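Local coordinates for protein cytokinin riboside 5'-monophosphate phosphoribohydrolase (Streptomyces coelicolor, PDB 5ZI9) that is probably an enzyme of the SLOG clan, built on a Rossmann-like fold in which helices flank a parallel beta-sheet, and packs against further copies of itself, at residues D213-T218 and K228-F233; F184-L189 and T196-V201; M162-K165 and G169-V172; Y90-R95 and D237-A242; A103-I108 and A244-E249. One frame throughout, in Å; residues are numbered along the deposited sequence. Where two conformers were deposited one is given.

Interaction 1: D213-T218 and K228-F233; sequences DWLRGT and KDLMLF
Leu230 and Phe233 lay their side chains against Leu215 and Arg216 of helix 205-220, the helix of the last beta-alpha-beta crossover in this Rossmann-like fold. The chain leaves that helix, passes through a short 3-10 segment that takes in 228-229 and comes back past it before entering strand 234-236, outermost in this chain's parallel sheet, so the contact ties the return loop to the helix it has just left.

The apolar part joins the root and one methyl of Leu215 to Leu230 and Phe233. CB of Leu215 meets CD2 of Leu230 at 4.2 Å, while the CD1 methyl of Leu215 reaches CZ of Phe233, also at 4.2 Å, and approaches that ring obliquely. Phe233 has its CG between the backbone N and the carbonyl carbon (chi1 59°), which turns the ring back over its own loop: Leu230 O sits 3.7 Å above one face, offset toward the rim. Val212, Leu187 and Ile200 also pack on Phe233, and Leu215 touches Leu180 of a second subunit.

The second kind of contact pairs a charged group with a methyl. Arg216 sends CG anti to its N (chi1 -152°) and then bends at chi3, which swings the guanidinium back toward the loop. Its polar end is engaged by a salt bridge from NH1 to Glu227, and that bond would be expected to limit how far the flat group can turn. Leu230 CD1 lies 4.1 Å from Arg216 CB. The same methyl rests over one face of the guanidinium, nearest NH1 at 3.6 Å.

Interaction 2: F184-L189 and T196-V201; sequences FEALTL and TRFPIV
Ile200 reaches across from the start of strand 200-203 to Ala186 and Leu187 on helix 177-191, and its tip, CD1, makes each of its close approaches. Its CB already points at the helix. There the chain branches: CG2 goes anti to the backbone N, and CG1 goes anti to the carbonyl carbon (chi1 -63°), which is the direction of the helix. CG1 continues in an extended way (chi2 164°) and delivers CD1 straight onto the helix backbone. That one methyl meets Ala186 CB at 3.7 Å, the Ala186 carbonyl carbon at 3.8 Å and Leu187 N at 3.9 Å. Leu187 starts off pointing away from the strand, but its CD2 comes round to touch Ile200 CD1 at 4.0 Å. With only a methyl at Ala186, the strand side chain gets down to the main chain of the helix.

Phe198 adds a looser touch from the loop before the strand: its CE2 lies 4.3 Å from Ala186 CB, in an oblique approach. The same ring makes an edge-to-face pair with Phe170.

Helix 177-191 is the connecting helix of the beta-alpha-beta unit that runs from strand 167-172 to strand 200-203, and this contact seats it on the second strand. Leu183 also packs on Ile200, whose backbone is hydrogen-bonded to His234, and farther round the helix Phe184 meets Phe184 of a second subunit.

Interaction 3: M162-K165 and G169-V172; sequences MFVK and GFVV
Phe163 and Val164, in the last turn of helix 156-165, close on the far end of the Phe170 ring, which projects from strand 167-172. Going along the helix, Met162 comes first and looks elsewhere, packing on Phe61 and Phe65 of the long helix 50-67. Phe163 follows and touches Phe170 twice. Its CB lies 4.3 Å from Phe170 CZ, and its carbonyl O comes up to the ring edge, close to the ring plane, 3.7 Å from CE1. The Phe163 ring itself leads away from Phe170, to an edge-to-face meeting with Phe78 and to Leu133. At Val164, CG2 stands anti to the carbonyl carbon and reaches Phe170 CZ at 4.1 Å; the two side chains cross at about a right angle. Lys165 turns out of the contact altogether, making a cation-pi interaction with Phe65 and a salt bridge to Asp50 of a second subunit.

The ring's second torsion sets this up. Phe170 chi2 is 12°, so its CA lies close to the plane of the ring, and the CE1-CZ edge is what meets the helix. Ser76 and Ala186 also pack on this side chain. Helix and strand are joined by a very short link, so the chain folds straight from the helix end into a central strand of the parallel sheet, beside strand 74-78.

Chemically, the slightly positive rim of an aromatic ring against a carbonyl oxygen should be mildly favourable. Phe163 O also takes a hydrogen bond from Ser76 OG, so the ring edge is probably a secondary partner.

Interaction 4: Y90-R95 and D237-A242; sequences YDAGVR and DDVDEA
Val239 meets helix 88-102 with both methyls because its chi1 of 164° places CG1 anti to the backbone N and CG2 anti to the carbonyl carbon, splaying the pair over Ala92 and Arg95. On the other side Arg95, in one of its two modelled conformers, bends at chi2 and chi3, which carries its guanidinium away from the contact and leaves CB and CG to do the touching.

CG1 of Val239 rests on the Arg95 main chain, 3.7 Å from its carbonyl carbon, and on the side-chain stem, 3.9 Å from Arg95 CB. CG2 sits one turn back, 3.9 Å from Ala92 O and 4.3 Å from Ala92 CB. The two side chains of Arg95 and Val239 cross at about a right angle.

Val239 opens helix 239-249, the final helix of the Rossmann-like fold, and here that helix leans its first turn on helix 88-102. Phe203, from strand 200-203, packs on both Ala92 and Val239. Asp238 is the N-cap: its OD2 accepts from Glu241 N at 3.0 Å, a weak, bent bond (129° at the hydrogen).

In that same conformer Arg95 NH1 approaches Asp91 OD2 of its own helix at 2.6 Å, a salt bridge that depends on the conformer and is to that extent doubtful.

Interaction 5: A103-I108 and A244-E249; sequences AGFAVI and ALVSKE. With EDO (1,2-ethanediol), chain M.
Phe105 offers the CE2-CZ side of its ring to helix 239-249. Ser247 CA sits at the ring edge, near its plane, 4.0 Å from CE2. Val246 CG1 comes in obliquely and is the nearer of the two, 3.8 Å from the same CE2 and 4.1 Å from CZ. Ile75 and Gln168, on strands 74-78 and 167-172, also touch the Phe105 side chain. With CG of Phe105 beside its backbone N (chi1 -64°), the ring swings across to the helix.

Ser247 touches with its polar branch as well: OG is 3.8 Å from Ala103 CB and 4.0 Å from Phe105 CE2. These are plain van der Waals contacts, since OG has its hydrogen bond within the helix, with Val243 O.

Segment 103-108 is the turn that leads from helix 88-102 into strand 106-109 of the parallel sheet. Gly104 follows the helix end in a Schellman motif, with a positive phi of 97°, and the chain then passes through Phe105 into the strand. On the other side is helix 239-249, the closing helix of the Rossmann-like fold; its Val246 also packs on Ile75 and Val171, so this helix lies on the sheet while its flank meets the incoming turn.

A 1,2-ethanediol molecule, probably from the crystallisation liquor, lies by the backbone here. Thr129 N is hydrogen-bonded to it. A weak bond from its O1 to Phe105 O is also modelled, but that is doubtful, because its C1 lies too close to the same carbonyl oxygen.

Overall arrangement
Interactions 2 and 3 lie closest together, with centres about 8 Å apart, and are stitched by neighbouring strands: Pro199 O to Phe170 N at 2.9 Å and Val201 O to Val172 N at 2.8 Å are probable hydrogen bonds. Interaction 1 extends interaction 2 outward, where Phe233 CD1 packs on Leu187 CD2 at 3.8 Å; both also touch a second subunit. Helix 239-249 serves interactions 4 and 5, whose centres are about 13 Å apart, and reaches interaction 2 through Val246 CG2 against Val201 CG2 at 3.7 Å. Interactions 3 and 5 meet lightly, Phe163 CD1 on Ile108 CG2 at 4.0 Å. The Phe163 side chain is also about 5 Å from a bound 1,2-ethanediol.

Interaction 1: D213-T218 and K228-F233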
# COMPACT_ATOMS: atom_id res chain seq x y z
N ASP B 213 -34.95 9.96 29.98
CA ASP B 213 -36.36 9.56 30.23
C ASP B 213 -37.00 8.84 29.10
O ASP B 213 -37.86 7.98 29.34
CB ASP B 213 -37.28 10.75 30.49
CG ASP B 213 -37.14 11.32 31.89
OD1 ASP B 213 -36.35 10.80 32.76
OD2 ASP B 213 -37.82 12.34 32.08
N TRP B 214 -36.64 9.23 27.87
CA TRP B 214 -37.14 8.56 26.66
C TRP B 214 -36.45 7.20 26.50
O TRP B 214 -37.10 6.22 26.18
CB TRP B 214 -36.94 9.45 25.43
CG TRP B 214 -37.36 8.80 24.16
CD1 TRP B 214 -38.63 8.58 23.71
CD2 TRP B 214 -36.49 8.26 23.17
NE1 TRP B 214 -38.60 7.93 22.51
CE2 TRP B 214 -37.29 7.71 22.16
CE3 TRP B 214 -35.09 8.19 23.05
CZ2 TRP B 214 -36.76 7.10 21.04
CZ3 TRP B 214 -34.56 7.58 21.95
CH2 TRP B 214 -35.40 7.05 20.94
N LEU B 215 -35.15 7.14 26.73
CA LEU B 215 -34.42 5.87 26.68
C LEU B 215 -35.03 4.83 27.61
O LEU B 215 -35.17 3.69 27.23
CB LEU B 215 -32.95 6.05 27.05
CG LEU B 215 -32.08 6.89 26.10
CD1 LEU B 215 -30.71 7.15 26.70
CD2 LEU B 215 -31.92 6.18 24.76
N ARG B 216 -35.41 5.24 28.81
CA ARG B 216 -36.06 4.36 29.82
C ARG B 216 -37.53 4.09 29.48
O ARG B 216 -37.94 2.94 29.36
CB ARG B 216 -35.98 4.99 31.21
CG ARG B 216 -35.98 3.98 32.35
CD ARG B 216 -35.88 4.62 33.73
NE ARG B 216 -34.73 5.53 33.90
CZ ARG B 216 -33.45 5.17 34.12
NH1 ARG B 216 -33.10 3.87 34.15
NH2 ARG B 216 -32.50 6.11 34.30
N GLY B 217 -38.30 5.17 29.31
CA GLY B 217 -39.75 5.12 29.07
C GLY B 217 -40.21 4.59 27.72
O GLY B 217 -41.35 4.12 27.60
N THR B 218 -39.36 4.68 26.69
CA THR B 218 -39.63 4.05 25.39
C THR B 218 -38.70 2.89 25.05
O THR B 218 -39.21 1.80 24.86
CB THR B 218 -39.62 5.08 24.28
OG1 THR B 218 -40.54 6.11 24.63
CG2 THR B 218 -40.02 4.47 22.96
N LYS B 228 -29.84 -2.41 32.38
CA LYS B 228 -28.40 -2.36 32.63
C LYS B 228 -27.60 -1.63 31.54
O LYS B 228 -26.44 -1.29 31.76
CB LYS B 228 -27.81 -3.78 32.80
CG LYS B 228 -28.33 -4.63 33.98
CD LYS B 228 -27.21 -5.46 34.65
CE LYS B 228 -27.53 -6.94 34.88
NZ LYS B 228 -28.24 -7.27 36.16
N ASP B 229 -28.20 -1.43 30.36
CA ASP B 229 -27.57 -0.66 29.26
C ASP B 229 -27.52 0.85 29.55
O ASP B 229 -26.67 1.56 29.00
CB ASP B 229 -28.29 -0.91 27.90
CG ASP B 229 -28.07 -2.33 27.33
OD1 ASP B 229 -27.03 -2.98 27.55
OD2 ASP B 229 -28.98 -2.82 26.65
N LEU B 230 -28.42 1.32 30.42
CA LEU B 230 -28.41 2.71 30.92
C LEU B 230 -27.37 2.99 32.02
O LEU B 230 -27.16 4.14 32.38
CB LEU B 230 -29.81 3.09 31.40
CG LEU B 230 -30.92 2.91 30.36
CD1 LEU B 230 -32.14 3.76 30.68
CD2 LEU B 230 -30.44 3.30 28.97
N MET B 231 -26.69 1.95 32.50
CA MET B 231 -25.57 2.06 33.41
C MET B 231 -24.24 2.29 32.70
O MET B 231 -23.19 2.44 33.34
CB MET B 231 -25.41 0.76 34.16
CG MET B 231 -26.68 0.18 34.73
SD MET B 231 -26.72 0.49 36.47
CE MET B 231 -27.50 2.11 36.43
N LEU B 232 -24.27 2.29 31.36
CA LEU B 232 -23.05 2.46 30.56
C LEU B 232 -22.59 3.91 30.50
O LEU B 232 -21.52 4.19 29.96
CB LEU B 232 -23.24 1.89 29.15
CG LEU B 232 -23.62 0.39 29.13
CD1 LEU B 232 -23.90 -0.05 27.70
CD2 LEU B 232 -22.50 -0.44 29.74
N PHE B 233 -23.41 4.80 31.03
CA PHE B 233 -23.02 6.17 31.21
C PHE B 233 -23.47 6.65 32.58
O PHE B 233 -24.26 5.98 33.20
CB PHE B 233 -23.62 7.04 30.11
CG PHE B 233 -25.14 7.01 30.04
CD1 PHE B 233 -25.81 6.03 29.32
CD2 PHE B 233 -25.90 8.01 30.62
CE1 PHE B 233 -27.19 6.03 29.21
CE2 PHE B 233 -27.29 8.03 30.51
CZ PHE B 233 -27.94 7.04 29.81

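Interaction 2: F184-L189 and T196-V201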
# COMPACT_ATOMS: atom_id res chain seq x y z
N PHE B 184 -23.77 8.17 21.04
CA PHE B 184 -24.35 6.87 20.74
C PHE B 184 -23.41 5.88 20.07
O PHE B 184 -23.62 4.70 20.15
CB PHE B 184 -25.67 7.05 20.03
CG PHE B 184 -26.79 7.49 20.96
CD1 PHE B 184 -27.23 6.64 21.97
CD2 PHE B 184 -27.35 8.74 20.87
CE1 PHE B 184 -28.24 7.02 22.84
CE2 PHE B 184 -28.35 9.14 21.75
CZ PHE B 184 -28.79 8.28 22.73
N GLU B 185 -22.32 6.36 19.49
CA GLU B 185 -21.28 5.52 18.94
C GLU B 185 -20.52 4.78 20.05
O GLU B 185 -20.26 3.58 19.95
CB GLU B 185 -20.33 6.43 18.19
CG GLU B 185 -19.33 5.83 17.24
CD GLU B 185 -18.73 6.93 16.36
OE1 GLU B 185 -17.51 7.26 16.51
OE2 GLU B 185 -19.54 7.51 15.59
N ALA B 186 -20.11 5.54 21.07
CA ALA B 186 -19.42 5.00 22.22
C ALA B 186 -20.30 4.04 22.99
O ALA B 186 -19.86 2.97 23.44
CB ALA B 186 -18.96 6.15 23.12
N LEU B 187 -21.55 4.40 23.12
CA LEU B 187 -22.49 3.55 23.75
C LEU B 187 -22.60 2.20 23.07
O LEU B 187 -22.54 1.19 23.76
CB LEU B 187 -23.83 4.23 23.86
CG LEU B 187 -23.95 5.21 25.03
CD1 LEU B 187 -25.24 5.98 24.91
CD2 LEU B 187 -23.95 4.48 26.36
N THR B 188 -22.71 2.15 21.74
CA THR B 188 -22.94 0.84 21.11
C THR B 188 -21.65 0.06 21.08
O THR B 188 -21.65 -1.17 21.24
CB THR B 188 -23.75 0.85 19.77
OG1 THR B 188 -22.93 0.58 18.63
CG2 THR B 188 -24.48 2.11 19.61
N LEU B 189 -20.54 0.77 20.99
CA LEU B 189 -19.25 0.16 21.06
C LEU B 189 -19.10 -0.53 22.40
O LEU B 189 -18.55 -1.62 22.47
CB LEU B 189 -18.14 1.18 20.83
CG LEU B 189 -17.84 1.53 19.36
CD1 LEU B 189 -16.94 2.75 19.26
CD2 LEU B 189 -17.19 0.36 18.64
N THR B 196 -14.03 -1.90 25.92
CA THR B 196 -14.18 -2.28 27.30
C THR B 196 -13.51 -1.22 28.19
O THR B 196 -12.58 -0.52 27.74
CB THR B 196 -13.59 -3.70 27.46
OG1 THR B 196 -14.22 -4.33 28.56
CG2 THR B 196 -12.02 -3.71 27.63
N ARG B 197 -13.99 -1.07 29.43
CA ARG B 197 -13.41 -0.14 30.42
C ARG B 197 -13.31 1.28 29.89
O ARG B 197 -12.26 1.92 29.93
CB ARG B 197 -12.03 -0.64 30.87
CG ARG B 197 -12.10 -1.87 31.76
CD ARG B 197 -11.16 -2.99 31.31
NE ARG B 197 -10.31 -3.48 32.41
CZ ARG B 197 -8.98 -3.64 32.36
NH1 ARG B 197 -8.26 -3.39 31.26
NH2 ARG B 197 -8.36 -4.09 33.45
N PHE B 198 -14.45 1.73 29.39
CA PHE B 198 -14.55 2.96 28.63
C PHE B 198 -15.68 3.78 29.21
O PHE B 198 -16.82 3.73 28.73
CB PHE B 198 -14.77 2.66 27.17
CG PHE B 198 -14.41 3.79 26.24
CD1 PHE B 198 -13.12 3.89 25.76
CD2 PHE B 198 -15.38 4.72 25.84
CE1 PHE B 198 -12.79 4.93 24.92
CE2 PHE B 198 -15.06 5.75 24.98
CZ PHE B 198 -13.77 5.85 24.52
N PRO B 199 -15.37 4.54 30.27
CA PRO B 199 -16.33 5.38 30.94
C PRO B 199 -16.86 6.44 30.05
O PRO B 199 -16.09 7.13 29.35
CB PRO B 199 -15.51 6.04 32.04
CG PRO B 199 -14.10 5.93 31.62
CD PRO B 199 -14.05 4.61 30.93
N ILE B 200 -18.18 6.60 30.10
CA ILE B 200 -18.89 7.63 29.36
C ILE B 200 -19.66 8.46 30.37
O ILE B 200 -20.50 7.93 31.06
CB ILE B 200 -19.86 6.98 28.37
CG1 ILE B 200 -19.10 6.16 27.34
CG2 ILE B 200 -20.66 8.02 27.61
CD1 ILE B 200 -20.00 5.20 26.59
N VAL B 201 -19.40 9.76 30.43
CA VAL B 201 -20.03 10.63 31.41
C VAL B 201 -20.75 11.77 30.71
O VAL B 201 -20.13 12.50 29.96
CB VAL B 201 -18.93 11.24 32.33
CG1 VAL B 201 -19.51 12.27 33.31
CG2 VAL B 201 -18.12 10.15 33.05

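Interaction 3: M162-K165 and G169-V172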
# COMPACT_ATOMS: atom_id res chain seq x y z
N MET B 162 -10.14 8.05 15.48
CA MET B 162 -9.08 8.66 16.31
C MET B 162 -9.57 9.04 17.75
O MET B 162 -8.82 8.97 18.76
CB MET B 162 -8.52 9.89 15.62
CG MET B 162 -8.04 9.67 14.20
SD MET B 162 -6.44 8.89 14.09
CE MET B 162 -6.46 8.28 12.41
N PHE B 163 -10.85 9.44 17.82
CA PHE B 163 -11.50 9.81 19.07
C PHE B 163 -11.55 8.64 20.01
O PHE B 163 -11.46 8.85 21.19
CB PHE B 163 -12.95 10.30 18.85
CG PHE B 163 -13.06 11.73 18.37
CD1 PHE B 163 -12.44 12.76 19.06
CD2 PHE B 163 -13.85 12.06 17.27
CE1 PHE B 163 -12.56 14.08 18.66
CE2 PHE B 163 -13.97 13.37 16.86
CZ PHE B 163 -13.33 14.38 17.55
N VAL B 164 -11.71 7.43 19.50
CA VAL B 164 -11.75 6.22 20.36
C VAL B 164 -10.40 5.60 20.64
O VAL B 164 -10.09 5.24 21.75
CB VAL B 164 -12.67 5.17 19.76
CG1 VAL B 164 -12.70 3.92 20.64
CG2 VAL B 164 -14.07 5.77 19.63
N LYS B 165 -9.59 5.49 19.61
CA LYS B 165 -8.29 4.84 19.67
C LYS B 165 -7.34 5.48 20.67
O LYS B 165 -6.55 4.78 21.29
CB LYS B 165 -7.66 4.84 18.26
CG LYS B 165 -6.32 4.09 18.14
CD LYS B 165 -5.73 4.17 16.73
CE LYS B 165 -4.21 4.25 16.75
NZ LYS B 165 -3.61 2.92 16.48
N GLY B 169 -11.97 7.27 27.52
CA GLY B 169 -13.34 7.53 27.91
C GLY B 169 -13.83 8.81 27.28
O GLY B 169 -13.03 9.59 26.72
N PHE B 170 -15.15 9.00 27.34
CA PHE B 170 -15.77 10.23 26.84
C PHE B 170 -16.38 11.03 27.98
O PHE B 170 -16.95 10.47 28.92
CB PHE B 170 -16.90 9.96 25.82
CG PHE B 170 -16.43 9.58 24.45
CD1 PHE B 170 -15.11 9.24 24.16
CD2 PHE B 170 -17.36 9.47 23.44
CE1 PHE B 170 -14.72 8.87 22.89
CE2 PHE B 170 -16.97 9.08 22.16
CZ PHE B 170 -15.66 8.78 21.89
N VAL B 171 -16.29 12.34 27.85
CA VAL B 171 -17.09 13.23 28.63
C VAL B 171 -17.88 14.09 27.66
O VAL B 171 -17.34 14.66 26.72
CB VAL B 171 -16.25 14.14 29.53
CG1 VAL B 171 -17.17 14.92 30.44
CG2 VAL B 171 -15.28 13.32 30.36
N VAL B 172 -19.16 14.21 27.90
CA VAL B 172 -20.01 14.77 26.94
C VAL B 172 -20.72 15.91 27.60
O VAL B 172 -21.64 15.72 28.37
CB VAL B 172 -21.03 13.73 26.42
CG1 VAL B 172 -21.91 14.33 25.34
CG2 VAL B 172 -20.32 12.51 25.86

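Interaction 4: Y90-R95 and D237-A242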
# COMPACT_ATOMS: atom_id res chain seq x y z
N TYR B 90 -19.96 26.66 29.46
CA TYR B 90 -18.63 26.95 29.02
C TYR B 90 -17.68 26.89 30.18
O TYR B 90 -16.60 26.31 30.06
CB TYR B 90 -18.59 28.31 28.35
CG TYR B 90 -17.29 28.61 27.63
CD1 TYR B 90 -16.14 28.94 28.35
CD2 TYR B 90 -17.21 28.54 26.23
CE1 TYR B 90 -14.96 29.22 27.71
CE2 TYR B 90 -16.01 28.81 25.58
CZ TYR B 90 -14.89 29.15 26.33
OH TYR B 90 -13.68 29.45 25.72
N ASP B 91 -18.08 27.49 31.32
CA ASP B 91 -17.23 27.49 32.50
C ASP B 91 -17.00 26.05 32.97
O ASP B 91 -15.88 25.67 33.31
CB ASP B 91 -17.80 28.36 33.64
CG ASP B 91 -16.91 28.33 34.91
OD1 ASP B 91 -15.70 28.72 34.86
OD2 ASP B 91 -17.42 27.87 35.95
N ALA B 92 -18.05 25.24 32.92
CA ALA B 92 -17.93 23.81 33.24
C ALA B 92 -16.89 23.08 32.35
O ALA B 92 -16.08 22.29 32.86
CB ALA B 92 -19.29 23.15 33.13
N GLY B 93 -16.90 23.38 31.04
CA GLY B 93 -15.92 22.83 30.11
C GLY B 93 -14.48 23.19 30.41
O GLY B 93 -13.58 22.36 30.27
N VAL B 94 -14.25 24.42 30.84
CA VAL B 94 -12.87 24.81 31.25
C VAL B 94 -12.45 24.03 32.50
O VAL B 94 -11.34 23.49 32.61
CB VAL B 94 -12.70 26.34 31.46
CG1 VAL B 94 -11.23 26.74 31.39
CG2 VAL B 94 -13.46 27.13 30.40
N ARG B 95 -13.37 23.99 33.45
CA ARG B 95 -13.19 23.31 34.73
C ARG B 95 -12.82 21.83 34.52
O ARG B 95 -11.96 21.27 35.20
CB ARG B 95 -14.51 23.44 35.50
CG ARG B 95 -14.38 23.73 36.98
CD ARG B 95 -15.34 24.83 37.42
NE ARG B 95 -14.59 25.84 38.16
CZ ARG B 95 -15.07 27.01 38.54
NH1 ARG B 95 -16.33 27.37 38.30
NH2 ARG B 95 -14.28 27.84 39.17
N ASP B 237 -23.80 16.73 37.44
CA ASP B 237 -23.65 18.17 37.31
C ASP B 237 -22.35 18.61 37.96
O ASP B 237 -22.08 19.78 37.97
CB ASP B 237 -24.83 18.88 37.93
CG ASP B 237 -26.11 18.67 37.14
OD1 ASP B 237 -26.15 18.88 35.91
OD2 ASP B 237 -27.10 18.29 37.75
N ASP B 238 -21.53 17.68 38.44
CA ASP B 238 -20.38 18.02 39.22
C ASP B 238 -19.11 17.64 38.44
O ASP B 238 -18.85 16.47 38.11
CB ASP B 238 -20.42 17.33 40.59
CG ASP B 238 -19.24 17.69 41.45
OD1 ASP B 238 -18.82 18.85 41.41
OD2 ASP B 238 -18.66 16.82 42.12
N VAL B 239 -18.31 18.66 38.17
CA VAL B 239 -17.13 18.50 37.37
C VAL B 239 -16.19 17.59 38.12
O VAL B 239 -15.61 16.68 37.52
CB VAL B 239 -16.51 19.88 37.08
CG1 VAL B 239 -15.08 19.77 36.58
CG2 VAL B 239 -17.39 20.62 36.08
N ASP B 240 -16.01 17.81 39.42
CA ASP B 240 -15.10 16.93 40.18
C ASP B 240 -15.58 15.46 40.29
O ASP B 240 -14.73 14.54 40.36
CB ASP B 240 -14.76 17.51 41.56
CG ASP B 240 -13.71 18.59 41.48
OD1 ASP B 240 -12.68 18.36 40.85
OD2 ASP B 240 -13.92 19.68 42.03
N GLU B 241 -16.90 15.23 40.26
CA GLU B 241 -17.44 13.85 40.15
C GLU B 241 -17.11 13.23 38.76
O GLU B 241 -16.55 12.12 38.68
CB GLU B 241 -18.95 13.81 40.41
CG GLU B 241 -19.56 12.41 40.52
CD GLU B 241 -21.09 12.43 40.71
OE1 GLU B 241 -21.66 11.38 40.99
OE2 GLU B 241 -21.75 13.46 40.58
N ALA B 242 -17.40 13.97 37.69
CA ALA B 242 -17.10 13.52 36.33
C ALA B 242 -15.69 13.11 36.17
O ALA B 242 -15.43 12.04 35.63
CB ALA B 242 -17.44 14.58 35.29

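Interaction 5: A103-I108 and A244-E249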
# COMPACT_ATOMS: atom_id res chain seq x y z
N ALA B 103 -5.79 14.99 36.55
CA ALA B 103 -5.90 13.53 36.71
C ALA B 103 -4.92 12.69 35.88
O ALA B 103 -4.95 11.47 35.97
CB ALA B 103 -7.32 13.09 36.42
N GLY B 104 -4.07 13.33 35.07
CA GLY B 104 -3.10 12.64 34.25
C GLY B 104 -3.49 12.38 32.79
O GLY B 104 -2.76 11.71 32.07
N PHE B 105 -4.62 12.92 32.35
CA PHE B 105 -5.08 12.71 30.97
C PHE B 105 -4.75 13.84 30.03
O PHE B 105 -4.74 15.02 30.42
CB PHE B 105 -6.60 12.51 30.93
CG PHE B 105 -7.06 11.28 31.65
CD1 PHE B 105 -6.79 10.02 31.13
CD2 PHE B 105 -7.78 11.38 32.83
CE1 PHE B 105 -7.21 8.88 31.79
CE2 PHE B 105 -8.19 10.24 33.50
CZ PHE B 105 -7.92 8.98 32.97
N ALA B 106 -4.54 13.50 28.76
CA ALA B 106 -4.59 14.52 27.70
C ALA B 106 -6.05 14.86 27.35
O ALA B 106 -6.95 14.06 27.58
CB ALA B 106 -3.84 14.04 26.48
N VAL B 107 -6.29 16.03 26.80
CA VAL B 107 -7.65 16.32 26.41
C VAL B 107 -7.78 16.39 24.90
O VAL B 107 -7.10 17.19 24.27
CB VAL B 107 -8.14 17.60 27.06
CG1 VAL B 107 -9.58 17.92 26.61
CG2 VAL B 107 -8.06 17.44 28.57
N ILE B 108 -8.67 15.56 24.35
CA ILE B 108 -8.93 15.52 22.91
C ILE B 108 -10.29 16.12 22.61
O ILE B 108 -11.25 15.75 23.22
CB ILE B 108 -8.87 14.09 22.34
CG1 ILE B 108 -7.48 13.47 22.52
CG2 ILE B 108 -9.18 14.10 20.85
CD1 ILE B 108 -7.46 11.98 22.31
N ALA B 244 -13.62 12.18 38.51
CA ALA B 244 -13.31 11.04 39.36
C ALA B 244 -13.79 9.73 38.72
O ALA B 244 -13.07 8.70 38.73
CB ALA B 244 -13.98 11.23 40.71
N LEU B 245 -15.01 9.79 38.18
CA LEU B 245 -15.61 8.65 37.48
C LEU B 245 -14.72 8.13 36.37
O LEU B 245 -14.51 6.93 36.28
CB LEU B 245 -16.96 9.01 36.88
CG LEU B 245 -18.09 9.11 37.91
CD1 LEU B 245 -19.26 9.95 37.41
CD2 LEU B 245 -18.55 7.71 38.31
N VAL B 246 -14.20 9.06 35.57
CA VAL B 246 -13.38 8.71 34.44
C VAL B 246 -12.06 8.10 34.89
O VAL B 246 -11.63 7.11 34.30
CB VAL B 246 -13.22 9.92 33.50
CG1 VAL B 246 -11.93 9.84 32.73
CG2 VAL B 246 -14.41 10.01 32.56
N SER B 247 -11.40 8.67 35.91
CA SER B 247 -10.09 8.16 36.38
C SER B 247 -10.23 6.81 37.07
O SER B 247 -9.35 5.95 36.93
CB SER B 247 -9.37 9.13 37.32
OG SER B 247 -9.88 10.44 37.17
N LYS B 248 -11.34 6.63 37.79
CA LYS B 248 -11.65 5.33 38.38
C LYS B 248 -11.75 4.25 37.27
O LYS B 248 -10.93 3.33 37.22
CB LYS B 248 -12.92 5.41 39.24
CG LYS B 248 -12.94 4.48 40.45
CD LYS B 248 -14.08 3.43 40.47
CE LYS B 248 -14.49 3.11 41.92
NZ LYS B 248 -15.65 2.20 42.06
N GLU B 249 -12.70 4.43 36.36
CA GLU B 249 -12.99 3.45 35.28
C GLU B 249 -11.96 3.29 34.10
O GLU B 249 -11.85 2.18 33.56
CB GLU B 249 -14.41 3.71 34.71
CG GLU B 249 -15.55 2.99 35.41
CD GLU B 249 -16.89 3.73 35.31
OE1 GLU B 249 -17.56 3.68 34.24
OE2 GLU B 249 -17.31 4.36 36.31
C1 EDO M . -1.88 15.33 30.09
O1 EDO M . -2.44 16.66 29.90
C2 EDO M . -0.52 15.36 30.78
O2 EDO M . 0.45 15.64 29.73